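Local coordinates for protein Lys-gingipain W83 (Porphyromonas gingivalis, PDB 6I9A) that cleaves proteins after lysine as a secreted cysteine endopeptidase and may act as a virulence factor in periodontal disease, at residues E140-P145 and Y443-K448; G199-L204 and P225-S230; L17-A22 and A61-K66; D1-H6 and N333-H338; Q393-S398 and I438-Y443. All coordinates share one frame; numbering follows the deposited sequence. Where two conformers were deposited one is given.

Contact 1 of 5, residues E140-P145 and Y443-K448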
# COMPACT_ATOMS: atom_id res chain seq x y z
N GLU A 140 8.64 -3.57 -7.58
CA GLU A 140 9.59 -3.03 -6.60
C GLU A 140 11.05 -3.15 -7.02
O GLU A 140 11.87 -2.29 -6.67
CB GLU A 140 9.42 -3.71 -5.23
CG GLU A 140 8.06 -3.46 -4.61
CD GLU A 140 8.13 -3.73 -3.11
OE1 GLU A 140 8.45 -4.87 -2.72
OE2 GLU A 140 7.82 -2.81 -2.32
N LYS A 141 11.38 -4.22 -7.76
CA LYS A 141 12.74 -4.39 -8.29
C LYS A 141 12.88 -3.65 -9.61
O LYS A 141 14.00 -3.53 -10.14
CB LYS A 141 13.06 -5.86 -8.51
CG LYS A 141 13.13 -6.62 -7.19
CD LYS A 141 13.57 -8.05 -7.49
CE LYS A 141 13.86 -8.86 -6.26
NZ LYS A 141 14.63 -10.10 -6.64
N ALA A 142 11.75 -3.11 -10.16
CA ALA A 142 11.74 -2.35 -11.41
C ALA A 142 12.39 -3.12 -12.55
O ALA A 142 13.20 -2.58 -13.30
CB ALA A 142 12.38 -0.98 -11.24
N THR A 143 11.92 -4.37 -12.72
CA THR A 143 12.45 -5.25 -13.78
C THR A 143 11.51 -5.26 -14.99
O THR A 143 11.72 -6.07 -15.91
CB THR A 143 12.64 -6.67 -13.23
OG1 THR A 143 11.37 -7.11 -12.75
CG2 THR A 143 13.72 -6.75 -12.18
N MET A 144 10.51 -4.36 -15.04
CA MET A 144 9.61 -4.35 -16.19
C MET A 144 10.34 -3.85 -17.43
O MET A 144 11.15 -2.90 -17.34
CB MET A 144 8.36 -3.48 -15.88
CG MET A 144 8.64 -2.00 -15.70
SD MET A 144 9.38 -1.49 -14.10
CE MET A 144 8.00 -1.66 -12.95
N PRO A 145 10.01 -4.42 -18.62
CA PRO A 145 10.64 -3.95 -19.89
C PRO A 145 10.04 -2.65 -20.49
O PRO A 145 10.66 -2.06 -21.41
CB PRO A 145 10.41 -5.10 -20.86
CG PRO A 145 9.15 -5.75 -20.39
CD PRO A 145 9.18 -5.63 -18.84
N TYR A 443 12.46 6.41 -6.45
CA TYR A 443 13.73 6.10 -7.09
C TYR A 443 13.76 4.64 -7.46
O TYR A 443 13.21 3.77 -6.78
CB TYR A 443 14.93 6.36 -6.13
CG TYR A 443 15.31 7.81 -6.04
CD1 TYR A 443 14.51 8.72 -5.36
CD2 TYR A 443 16.48 8.28 -6.64
CE1 TYR A 443 14.85 10.08 -5.30
CE2 TYR A 443 16.82 9.63 -6.60
CZ TYR A 443 16.02 10.52 -5.89
OH TYR A 443 16.35 11.86 -5.87
N LEU A 444 14.44 4.34 -8.57
CA LEU A 444 14.70 2.97 -8.94
C LEU A 444 15.60 2.34 -7.87
O LEU A 444 16.49 3.01 -7.35
CB LEU A 444 15.42 2.95 -10.31
CG LEU A 444 14.55 3.40 -11.47
CD1 LEU A 444 15.41 3.69 -12.71
CD2 LEU A 444 13.49 2.33 -11.83
N PRO A 445 15.39 1.07 -7.57
CA PRO A 445 16.25 0.41 -6.55
C PRO A 445 17.65 0.15 -7.09
O PRO A 445 17.85 -0.02 -8.31
CB PRO A 445 15.52 -0.92 -6.30
CG PRO A 445 14.80 -1.23 -7.63
CD PRO A 445 14.39 0.14 -8.16
N VAL A 446 18.61 0.09 -6.18
CA VAL A 446 19.99 -0.33 -6.47
C VAL A 446 20.16 -1.68 -5.81
O VAL A 446 19.91 -1.81 -4.58
CB VAL A 446 20.99 0.70 -5.91
CG1 VAL A 446 22.42 0.23 -6.13
CG2 VAL A 446 20.77 2.09 -6.50
N ILE A 447 20.53 -2.70 -6.57
CA ILE A 447 20.66 -4.08 -6.07
C ILE A 447 22.03 -4.58 -6.48
O ILE A 447 22.30 -4.81 -7.66
CB ILE A 447 19.53 -4.95 -6.61
CG1 ILE A 447 18.15 -4.39 -6.25
CG2 ILE A 447 19.70 -6.43 -6.13
CD1 ILE A 447 17.00 -5.19 -6.89
N LYS A 448 22.94 -4.64 -5.53
CA LYS A 448 24.35 -4.94 -5.81
C LYS A 448 24.87 -5.96 -4.79
O LYS A 448 24.10 -6.41 -3.92
CB LYS A 448 25.18 -3.64 -5.75
CG LYS A 448 24.82 -2.63 -6.83
CD LYS A 448 25.25 -3.11 -8.26
CE LYS A 448 24.74 -2.18 -9.33
NZ LYS A 448 25.31 -2.56 -10.66

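Contact 2 of 5, residues G199-L204 and P225-S230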
# COMPACT_ATOMS: atom_id res chain seq x y z
N GLY A 199 -14.63 2.92 -23.80
CA GLY A 199 -13.22 2.62 -23.96
C GLY A 199 -12.34 2.98 -22.77
O GLY A 199 -11.13 2.78 -22.82
N CYS A 200 -12.93 3.43 -21.66
CA CYS A 200 -12.10 3.91 -20.55
C CYS A 200 -11.22 2.83 -19.93
O CYS A 200 -10.18 3.18 -19.39
CB CYS A 200 -12.95 4.58 -19.47
SG CYS A 200 -14.17 3.49 -18.68
N TYR A 201 -11.61 1.56 -19.97
CA TYR A 201 -10.78 0.52 -19.33
C TYR A 201 -9.74 -0.08 -20.29
O TYR A 201 -8.91 -0.86 -19.83
CB TYR A 201 -11.65 -0.56 -18.69
CG TYR A 201 -12.51 0.04 -17.58
CD1 TYR A 201 -11.92 0.67 -16.48
CD2 TYR A 201 -13.91 -0.06 -17.61
CE1 TYR A 201 -12.69 1.17 -15.44
CE2 TYR A 201 -14.68 0.46 -16.58
CZ TYR A 201 -14.06 1.07 -15.50
OH TYR A 201 -14.80 1.58 -14.46
N SER A 202 -9.72 0.35 -21.55
CA SER A 202 -8.65 -0.11 -22.46
C SER A 202 -7.28 0.22 -21.92
O SER A 202 -6.30 -0.51 -22.12
CB SER A 202 -8.81 0.59 -23.81
OG SER A 202 -9.90 -0.01 -24.49
N HIS A 203 -7.20 1.36 -21.21
CA HIS A 203 -5.92 1.86 -20.69
C HIS A 203 -5.34 0.94 -19.61
O HIS A 203 -4.12 0.93 -19.41
CB HIS A 203 -6.10 3.29 -20.16
CG HIS A 203 -6.81 4.17 -21.15
ND1 HIS A 203 -6.29 4.45 -22.39
CD2 HIS A 203 -8.00 4.81 -21.03
CE1 HIS A 203 -7.17 5.24 -22.99
NE2 HIS A 203 -8.22 5.47 -22.21
N LEU A 204 -6.19 0.12 -18.96
CA LEU A 204 -5.63 -0.84 -18.01
C LEU A 204 -4.82 -1.90 -18.71
O LEU A 204 -3.86 -2.42 -18.14
CB LEU A 204 -6.77 -1.54 -17.26
CG LEU A 204 -7.66 -0.65 -16.36
CD1 LEU A 204 -8.69 -1.52 -15.68
CD2 LEU A 204 -6.82 0.11 -15.31
N PRO A 225 -18.78 3.49 -15.14
CA PRO A 225 -18.63 2.48 -16.20
C PRO A 225 -18.24 1.12 -15.64
O PRO A 225 -17.45 1.01 -14.69
CB PRO A 225 -17.53 3.05 -17.09
CG PRO A 225 -16.75 4.00 -16.19
CD PRO A 225 -17.84 4.60 -15.33
N LEU A 226 -18.80 0.06 -16.22
CA LEU A 226 -18.70 -1.25 -15.68
C LEU A 226 -17.36 -1.94 -15.96
O LEU A 226 -16.90 -2.05 -17.11
CB LEU A 226 -19.83 -2.11 -16.30
CG LEU A 226 -19.93 -3.57 -15.82
CD1 LEU A 226 -20.35 -3.64 -14.32
CD2 LEU A 226 -20.96 -4.35 -16.65
N LEU A 227 -16.77 -2.47 -14.88
CA LEU A 227 -15.58 -3.33 -14.95
C LEU A 227 -15.81 -4.45 -13.98
O LEU A 227 -15.81 -4.23 -12.76
CB LEU A 227 -14.32 -2.55 -14.59
CG LEU A 227 -13.00 -3.33 -14.66
CD1 LEU A 227 -12.67 -3.79 -16.08
CD2 LEU A 227 -11.86 -2.49 -14.08
N THR A 228 -16.06 -5.63 -14.49
CA THR A 228 -16.38 -6.77 -13.63
C THR A 228 -15.16 -7.64 -13.31
O THR A 228 -14.16 -7.60 -14.03
CB THR A 228 -17.44 -7.67 -14.28
OG1 THR A 228 -16.81 -8.27 -15.42
CG2 THR A 228 -18.70 -6.90 -14.70
N THR A 229 -15.32 -8.55 -12.34
CA THR A 229 -14.26 -9.54 -12.05
C THR A 229 -13.98 -10.41 -13.29
O THR A 229 -12.80 -10.77 -13.55
CB THR A 229 -14.62 -10.38 -10.81
OG1 THR A 229 -15.95 -10.92 -10.93
CG2 THR A 229 -14.48 -9.60 -9.51
N SER A 230 -15.01 -10.76 -14.07
CA SER A 230 -14.76 -11.55 -15.28
C SER A 230 -13.87 -10.77 -16.26
O SER A 230 -12.95 -11.33 -16.88
CB SER A 230 -16.08 -11.97 -15.92
OG SER A 230 -16.70 -12.94 -15.09

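Contact 3 of 5, residues L17-A22 and A61-K66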
# COMPACT_ATOMS: atom_id res chain seq x y z
N LEU A 17 5.48 -7.57 10.99
CA LEU A 17 4.94 -8.78 11.56
C LEU A 17 4.11 -9.43 10.45
O LEU A 17 3.24 -8.76 9.86
CB LEU A 17 4.07 -8.42 12.78
CG LEU A 17 3.30 -9.57 13.39
CD1 LEU A 17 4.25 -10.66 13.94
CD2 LEU A 17 2.48 -9.10 14.58
N VAL A 18 4.37 -10.69 10.15
CA VAL A 18 3.63 -11.43 9.16
C VAL A 18 2.86 -12.54 9.83
O VAL A 18 3.46 -13.34 10.58
CB VAL A 18 4.58 -12.02 8.07
CG1 VAL A 18 3.79 -12.80 7.02
CG2 VAL A 18 5.45 -10.93 7.45
N VAL A 19 1.55 -12.61 9.62
CA VAL A 19 0.74 -13.75 10.10
C VAL A 19 0.08 -14.38 8.89
O VAL A 19 -0.63 -13.69 8.15
CB VAL A 19 -0.32 -13.28 11.12
CG1 VAL A 19 -1.21 -14.45 11.53
CG2 VAL A 19 0.35 -12.60 12.34
N ALA A 20 0.44 -15.64 8.62
CA ALA A 20 0.06 -16.29 7.40
C ALA A 20 -0.60 -17.62 7.64
O ALA A 20 -0.21 -18.40 8.53
CB ALA A 20 1.30 -16.51 6.55
N GLY A 21 -1.49 -18.00 6.73
CA GLY A 21 -2.02 -19.34 6.76
C GLY A 21 -0.87 -20.30 6.51
O GLY A 21 0.01 -20.07 5.66
N ALA A 22 -0.90 -21.42 7.22
CA ALA A 22 0.17 -22.42 7.12
C ALA A 22 0.40 -22.95 5.70
O ALA A 22 1.53 -23.35 5.39
CB ALA A 22 -0.15 -23.56 8.08
N ALA A 61 -5.14 -11.88 19.64
CA ALA A 61 -4.39 -11.76 20.88
C ALA A 61 -2.88 -11.88 20.61
O ALA A 61 -2.10 -11.17 21.23
CB ALA A 61 -4.84 -12.83 21.87
N PHE A 62 -2.49 -12.78 19.69
CA PHE A 62 -1.10 -12.96 19.30
C PHE A 62 -0.52 -11.67 18.74
O PHE A 62 0.56 -11.22 19.12
CB PHE A 62 -1.01 -14.10 18.28
CG PHE A 62 0.39 -14.27 17.73
CD1 PHE A 62 1.39 -14.87 18.49
CD2 PHE A 62 0.75 -13.72 16.49
CE1 PHE A 62 2.69 -15.02 17.97
CE2 PHE A 62 2.05 -13.82 16.01
CZ PHE A 62 3.00 -14.48 16.75
N ILE A 63 -1.26 -11.05 17.80
CA ILE A 63 -0.76 -9.84 17.16
C ILE A 63 -0.63 -8.70 18.16
O ILE A 63 0.36 -7.95 18.17
CB ILE A 63 -1.69 -9.46 16.00
CG1 ILE A 63 -1.57 -10.52 14.85
CG2 ILE A 63 -1.39 -8.03 15.51
CD1 ILE A 63 -2.71 -10.37 13.83
N HIS A 64 -1.67 -8.54 19.02
CA HIS A 64 -1.64 -7.45 20.00
C HIS A 64 -0.44 -7.59 20.94
O HIS A 64 0.21 -6.61 21.28
CB HIS A 64 -2.95 -7.38 20.77
CG HIS A 64 -4.11 -6.88 19.96
ND1 HIS A 64 -5.26 -6.47 20.59
CD2 HIS A 64 -4.23 -6.66 18.63
CE1 HIS A 64 -6.10 -6.07 19.63
NE2 HIS A 64 -5.53 -6.18 18.43
N LYS A 65 -0.17 -8.85 21.37
CA LYS A 65 0.96 -9.08 22.28
C LYS A 65 2.27 -8.79 21.55
O LYS A 65 3.16 -8.15 22.12
CB LYS A 65 0.89 -10.49 22.83
CG LYS A 65 2.05 -10.83 23.75
CD LYS A 65 1.93 -12.26 24.31
CE LYS A 65 2.73 -12.47 25.58
NZ LYS A 65 4.15 -12.05 25.47
N LYS A 66 2.39 -9.20 20.28
CA LYS A 66 3.60 -8.87 19.53
C LYS A 66 3.80 -7.36 19.42
O LYS A 66 4.92 -6.88 19.55
CB LYS A 66 3.54 -9.45 18.12
CG LYS A 66 3.87 -10.91 18.02
CD LYS A 66 5.38 -11.11 18.26
CE LYS A 66 5.81 -12.55 18.19
NZ LYS A 66 7.31 -12.59 18.12

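Contact 4 of 5, residues D1-H6 and N333-H338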
# COMPACT_ATOMS: atom_id res chain seq x y z
N ASP A 1 -3.95 18.58 15.70
CA ASP A 1 -5.11 18.05 14.99
C ASP A 1 -4.89 16.59 14.68
O ASP A 1 -3.88 16.03 15.12
CB ASP A 1 -5.38 18.89 13.73
CG ASP A 1 -4.26 18.87 12.70
OD1 ASP A 1 -3.38 17.96 12.79
OD2 ASP A 1 -4.29 19.70 11.77
N VAL A 2 -5.80 15.95 13.95
CA VAL A 2 -5.67 14.51 13.73
C VAL A 2 -4.39 14.17 12.96
O VAL A 2 -3.81 13.10 13.17
CB VAL A 2 -6.92 13.95 13.06
CG1 VAL A 2 -7.06 14.40 11.60
CG2 VAL A 2 -6.95 12.42 13.18
N TYR A 3 -3.94 15.09 12.10
CA TYR A 3 -2.74 14.86 11.29
C TYR A 3 -1.49 14.82 12.14
O TYR A 3 -0.58 14.06 11.84
CB TYR A 3 -2.60 15.97 10.26
CG TYR A 3 -3.73 15.98 9.25
CD1 TYR A 3 -3.77 15.05 8.23
CD2 TYR A 3 -4.75 16.92 9.33
CE1 TYR A 3 -4.80 15.07 7.29
CE2 TYR A 3 -5.80 16.92 8.40
CZ TYR A 3 -5.78 16.04 7.35
OH TYR A 3 -6.76 16.11 6.39
N THR A 4 -1.39 15.69 13.18
CA THR A 4 -0.21 15.64 14.06
C THR A 4 -0.39 14.53 15.09
O THR A 4 0.61 13.95 15.54
CB THR A 4 0.01 17.01 14.70
OG1 THR A 4 -1.11 17.36 15.50
CG2 THR A 4 0.24 18.10 13.72
N ASP A 5 -1.62 14.20 15.48
CA ASP A 5 -1.87 13.12 16.43
C ASP A 5 -1.53 11.76 15.87
O ASP A 5 -1.04 10.88 16.59
CB ASP A 5 -3.37 13.03 16.81
CG ASP A 5 -3.97 14.07 17.72
OD1 ASP A 5 -3.21 14.89 18.27
OD2 ASP A 5 -5.21 14.08 17.83
N HIS A 6 -1.85 11.55 14.58
CA HIS A 6 -1.77 10.24 13.96
C HIS A 6 -1.19 10.30 12.60
O HIS A 6 -1.87 9.98 11.60
CB HIS A 6 -3.17 9.61 13.89
CG HIS A 6 -3.73 9.30 15.22
ND1 HIS A 6 -3.19 8.32 16.02
CD2 HIS A 6 -4.79 9.83 15.85
CE1 HIS A 6 -3.93 8.31 17.13
NE2 HIS A 6 -4.89 9.23 17.07
N ASN A 333 -8.27 8.34 5.24
CA ASN A 333 -9.05 8.20 6.47
C ASN A 333 -8.81 9.34 7.44
O ASN A 333 -9.75 9.76 8.11
CB ASN A 333 -8.74 6.87 7.13
CG ASN A 333 -9.23 5.64 6.39
OD1 ASN A 333 -10.01 5.73 5.43
ND2 ASN A 333 -8.72 4.47 6.84
N LEU A 334 -7.58 9.89 7.48
CA LEU A 334 -7.34 11.06 8.32
C LEU A 334 -8.18 12.23 7.86
O LEU A 334 -8.72 12.97 8.67
CB LEU A 334 -5.86 11.48 8.27
CG LEU A 334 -4.84 10.58 8.96
CD1 LEU A 334 -3.46 11.17 8.73
CD2 LEU A 334 -5.10 10.52 10.48
N ALA A 335 -8.27 12.43 6.53
CA ALA A 335 -9.05 13.56 6.02
C ALA A 335 -10.54 13.38 6.37
O ALA A 335 -11.20 14.37 6.75
CB ALA A 335 -8.86 13.66 4.50
N ALA A 336 -11.08 12.16 6.23
CA ALA A 336 -12.47 11.95 6.59
C ALA A 336 -12.67 12.21 8.09
O ALA A 336 -13.74 12.68 8.52
CB ALA A 336 -12.88 10.53 6.23
N THR A 337 -11.64 11.88 8.92
CA THR A 337 -11.74 12.11 10.35
C THR A 337 -11.67 13.60 10.63
O THR A 337 -12.45 14.14 11.46
CB THR A 337 -10.58 11.36 11.05
OG1 THR A 337 -10.65 9.96 10.71
CG2 THR A 337 -10.70 11.45 12.56
N HIS A 338 -10.73 14.30 10.00
CA HIS A 338 -10.57 15.73 10.21
C HIS A 338 -11.84 16.47 9.85
O HIS A 338 -12.24 17.43 10.54
CB HIS A 338 -9.37 16.26 9.37
CG HIS A 338 -9.01 17.66 9.66
ND1 HIS A 338 -8.59 18.03 10.91
CD2 HIS A 338 -8.98 18.72 8.84
CE1 HIS A 338 -8.29 19.33 10.81
NE2 HIS A 338 -8.51 19.77 9.56
O HOH W 1 -8.43 17.14 13.47

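Contact 5 of 5, residues Q393-S398 and I438-Y443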
# COMPACT_ATOMS: atom_id res chain seq x y z
N GLN A 393 27.45 5.42 1.01
CA GLN A 393 26.90 6.71 0.62
C GLN A 393 25.79 6.51 -0.40
O GLN A 393 25.87 5.66 -1.28
CB GLN A 393 28.00 7.65 0.15
CG GLN A 393 29.04 7.92 1.26
CD GLN A 393 30.02 6.78 1.44
OE1 GLN A 393 30.36 6.06 0.49
NE2 GLN A 393 30.50 6.59 2.67
N ALA A 394 24.74 7.33 -0.26
CA ALA A 394 23.58 7.29 -1.15
C ALA A 394 22.84 8.60 -0.99
O ALA A 394 23.04 9.30 -0.01
CB ALA A 394 22.68 6.11 -0.82
N SER A 395 21.98 8.93 -1.95
CA SER A 395 21.27 10.19 -1.83
C SER A 395 20.53 10.30 -0.50
O SER A 395 19.99 9.30 0.01
CB SER A 395 20.31 10.47 -2.98
OG SER A 395 19.21 9.56 -2.94
N ALA A 396 20.47 11.51 0.04
CA ALA A 396 19.82 11.76 1.33
C ALA A 396 18.43 11.12 1.39
O ALA A 396 17.59 11.35 0.53
CB ALA A 396 19.73 13.25 1.59
N GLY A 397 18.20 10.37 2.45
CA GLY A 397 16.91 9.71 2.65
C GLY A 397 16.86 8.29 2.17
O GLY A 397 15.90 7.58 2.47
N SER A 398 17.86 7.85 1.37
CA SER A 398 17.86 6.48 0.90
C SER A 398 18.05 5.50 2.04
O SER A 398 18.75 5.80 3.03
CB SER A 398 19.00 6.25 -0.09
OG SER A 398 18.84 7.06 -1.26
N ILE A 438 19.63 -0.60 -2.01
CA ILE A 438 19.36 0.80 -1.67
C ILE A 438 18.06 1.21 -2.30
O ILE A 438 17.90 1.05 -3.52
CB ILE A 438 20.51 1.74 -2.13
CG1 ILE A 438 21.90 1.21 -1.66
CG2 ILE A 438 20.24 3.19 -1.64
CD1 ILE A 438 23.10 2.08 -2.22
N THR A 439 17.13 1.69 -1.48
CA THR A 439 15.81 2.10 -1.99
C THR A 439 15.50 3.49 -1.50
O THR A 439 16.05 3.98 -0.50
CB THR A 439 14.70 1.12 -1.51
OG1 THR A 439 14.68 1.05 -0.08
CG2 THR A 439 14.87 -0.30 -2.08
N ARG A 440 14.62 4.16 -2.23
CA ARG A 440 14.15 5.47 -1.84
C ARG A 440 12.84 5.71 -2.56
O ARG A 440 12.70 5.30 -3.72
CB ARG A 440 15.18 6.57 -2.20
CG ARG A 440 14.80 7.96 -1.69
CD ARG A 440 15.88 8.98 -1.99
NE ARG A 440 15.35 10.30 -1.66
CZ ARG A 440 15.92 11.45 -2.03
NH1 ARG A 440 17.08 11.43 -2.71
NH2 ARG A 440 15.34 12.61 -1.74
N SER A 441 11.90 6.41 -1.93
CA SER A 441 10.60 6.69 -2.57
C SER A 441 10.81 7.40 -3.92
O SER A 441 11.52 8.41 -3.99
CB SER A 441 9.78 7.59 -1.65
OG SER A 441 8.62 8.07 -2.35
N ASN A 442 10.18 6.89 -4.96
CA ASN A 442 10.22 7.44 -6.31
C ASN A 442 11.63 7.37 -6.92
O ASN A 442 11.93 8.15 -7.83
CB ASN A 442 9.62 8.83 -6.42
CG ASN A 442 9.10 9.05 -7.82
OD1 ASN A 442 8.71 8.09 -8.51
ND2 ASN A 442 9.07 10.30 -8.25
N TYR A 443 12.46 6.41 -6.45
CA TYR A 443 13.73 6.10 -7.09
C TYR A 443 13.76 4.64 -7.46
O TYR A 443 13.21 3.77 -6.78
CB TYR A 443 14.93 6.36 -6.13
CG TYR A 443 15.31 7.81 -6.04
CD1 TYR A 443 14.51 8.72 -5.36
CD2 TYR A 443 16.48 8.28 -6.64
CE1 TYR A 443 14.85 10.08 -5.30
CE2 TYR A 443 16.82 9.63 -6.60
CZ TYR A 443 16.02 10.52 -5.89
OH TYR A 443 16.35 11.86 -5.87

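Contact 1 of 5, residues E140-P145 and Y443-K448
The puckered pyrrolidine ring of Pro445 is at the heart of this contact, and its leading corner, CG, meets the helix end formed by Glu140, Lys141 and Ala142. On that corner bear two carbonyl oxygens: CG lies 3.3 Å from Glu140 O and 3.5 Å from Lys141 O. The neighbouring CD sits 3.8 Å from Ala142 CB, a methyl that points toward segment 443-448. Leu444 adds a branch of its own, its CD2 reaching Ala142 CB at 3.5 Å. At the other margin the chains of Lys141 and Ile447 cross at about a right angle, CG of the lysine against CD1 of the isoleucine at 4.1 Å, and both also touch Trp34 of helix 25-37. Helix 126-141 ends in a Schellman motif, with Ala142, at positive phi, as its C-prime residue; Glu140 O and Lys141 O come from this last turn. The example thus joins the catalytic domain, through a helix terminus, to the residues leading into outermost strand 446-452 of the immunoglobulin-like domain. The carboxylate of Glu140 hydrogen-bonds Trp34 and forms a salt bridge with Lys35, taking no part in the contact. Chemically, cohesion rests mainly on apolar packing of the Ala142 methyl against Leu444 and Pro445; the two carbonyl oxygens near Pro445 CG are probably drawn weakly to its slightly positive ring hydrogens.

Contact 2 of 5, residues G199-L204 and P225-S230
Tyr201 joins two pieces of the catalytic domain, the type I beta turn Gly199-Ser202 and the outer strand 226-228 of a small antiparallel sheet, whose strand 221-223 comes just before it. The side-chain conformations make an instructive case. The ring of Tyr201 takes its CG beside the backbone N, anti to the carbonyl carbon (chi1 -63°), and is sandwiched: Cys200 SG stands 3.6 Å above the centre of one face, while Leu227 CB covers the opposite face, offset toward the rim, in a CH-pi contact 3.8 Å from the ring centroid. The sulfur gains its place over the ring by taking the crowded position between N and the carbonyl carbon, chi1 62°, and from there it also rests on Pro225 CG at 3.6 Å. The phenol extends across Pro225 at about a right angle. Its OH donates to Pro225 O at 2.7 Å, arriving above the carbonyl plane, 43° out of it; the bond ties the far end of the ring to the residue that leads into strand 226-228. Pro225 follows a cis peptide bond, and it packs on Tyr213 and Ile156 of the central sheet as well. Trp222, in the neighbouring strand, touches both Tyr201 and Leu227. The bound inhibitor lies about 7 Å from the side chain of Leu226, nearest atoms counted, which places the contact near the inhibitor site. Leu227 holds its CG anti to the backbone N, and its CD2 meets Leu204 CD1 tip to tip at 3.7 Å.

Contact 3 of 5, residues L17-A22 and A61-K66
Phe62 and Lys66, both of which touch strand 14-20, are tied one helical turn apart by the bond from Lys66 N to Phe62 O, 3.0 Å long. That turn offers its flank to Leu17 and Val19, two residues apart on the strand and both pointing to the helix. Leu17, with CG anti to its backbone N (chi1 173°), sends CD2 to Lys66 CB at 3.7 Å and to Ile63 CG2 at 4.1 Å; its chain crosses that of the lysine at about a right angle. Val19 CG2 meets Ile63 CG1 at 3.8 Å and also approaches the edge of the Phe62 ring, near its plane. The lysine contributes only its aliphatic base here: its CG, beside the backbone N, lies over one face of the Phe62 ring, and the chain then bends at chi2 on its way to Asp43, which the ammonium bonds. The helical and strand segments run nearly antiparallel, at 169°, with axes 10.4 Å apart. Helix 56-72 serves as the connection in a beta-alpha-beta crossover from strand 40-46 to strand 79-83, and in passing it covers strand 14-20, which lies between those two in the parallel sheet; Leu80 of strand 79-83 touches Leu17 and Ile63 alike.

Contact 4 of 5, residues D1-H6 and N333-H338
The short N-terminal helix 2-5 leans on helix 325-342 of the catalytic domain, with Val2 and Tyr3 meeting Leu334 and His338. Tyr3 presents its edge to the imidazole face of His338, an edge-to-face pair with ring centroids 5.0 Å apart and planes at 60°; Tyr3 CE2 makes the closest approach, 3.5 Å from His338 CG. The imidazole comes within range because its CG stands anti to the backbone N, chi1 -172°. A water in the plane of that ring, at its edge, accepts from Val2 N and lies 2.7 Å from His338 ND1, stitching the start of the small helix to its partner. Asp1 begins this helix with an Asx motif, its OD1 accepting from Thr4 N at 3.0 Å, nearly along the C-O axis of the carboxylate. Next to the aromatic pair, Val2 divides its branches: CG1 reaches His338 CB at 3.7 Å, and CG2 packs on Leu334 CD2 at 3.8 Å and on Thr337. Leu334 is framed further by His6, whose backbone O also bonds Trp330. The imidazole of His6 stacks on Phe113, a ligand of a calcium ion. The phenol OH of Tyr3 lies beside Ala335 CA and bonds Met310 O and Ser309 OG, the latter residue part of a sodium site.

Contact 5 of 5, residues Q393-S398 and I438-Y443
Arg440 places its CG anti to the backbone N (chi1 -174°) and stays extended to NE, while Ser395 turns OG between its own N and carbonyl carbon (chi1 69°), and the two groups meet. Arg440 NH1 donates to Ser395 OG at 2.8 Å, the oxygen lying 17° out of the guanidinium plane. Over the centre of one face of that group sits Ala396 O, 3.1 Å from CZ; the opposite face is covered by Tyr443 CE1, offset toward the rim. Ala396 O thus meets the guanidinium over its face, where the positive charge probably still attracts the oxygen. Two type II beta turns of the immunoglobulin-like domain, Ser395-Ser398 and Arg440-Tyr443, produce this sandwich: the first follows strand 389-394, the second leads from strand 432-439 toward strand 446-452. Ser398 braces the first turn, its N and OG both donating to Ser395 O, and its OG stands 3.6 Å from Arg440 CD. Asn375 bonds both serine hydroxyls, OD1 to Ser395 OG and ND2 to Ser398 OG. Beside the polar cluster, Ile438 CG2 packs on Ser398 CB at 3.6 Å and on Ala394 CB at 3.9 Å.

From the N terminus the chain opens contact 4 first, and before that long loop shuts it makes contact 3, nested within it, which lays helix 56-72 on the first parallel sheet. Contact 1 then opens at 140-145. Contact 2 follows, closing a short loop on the larger mixed sheet inside the spans of both contact 1 and contact 4. Contact 4 shuts at 333-338, so it crosses contact 1, about 33 Å away between centres. Within the immunoglobulin-like domain contact 5 joins two turns and remains nested inside contact 1, sharing Tyr443 with it. Contact 1 closes last, binding the catalytic domain to the C-terminal sheet.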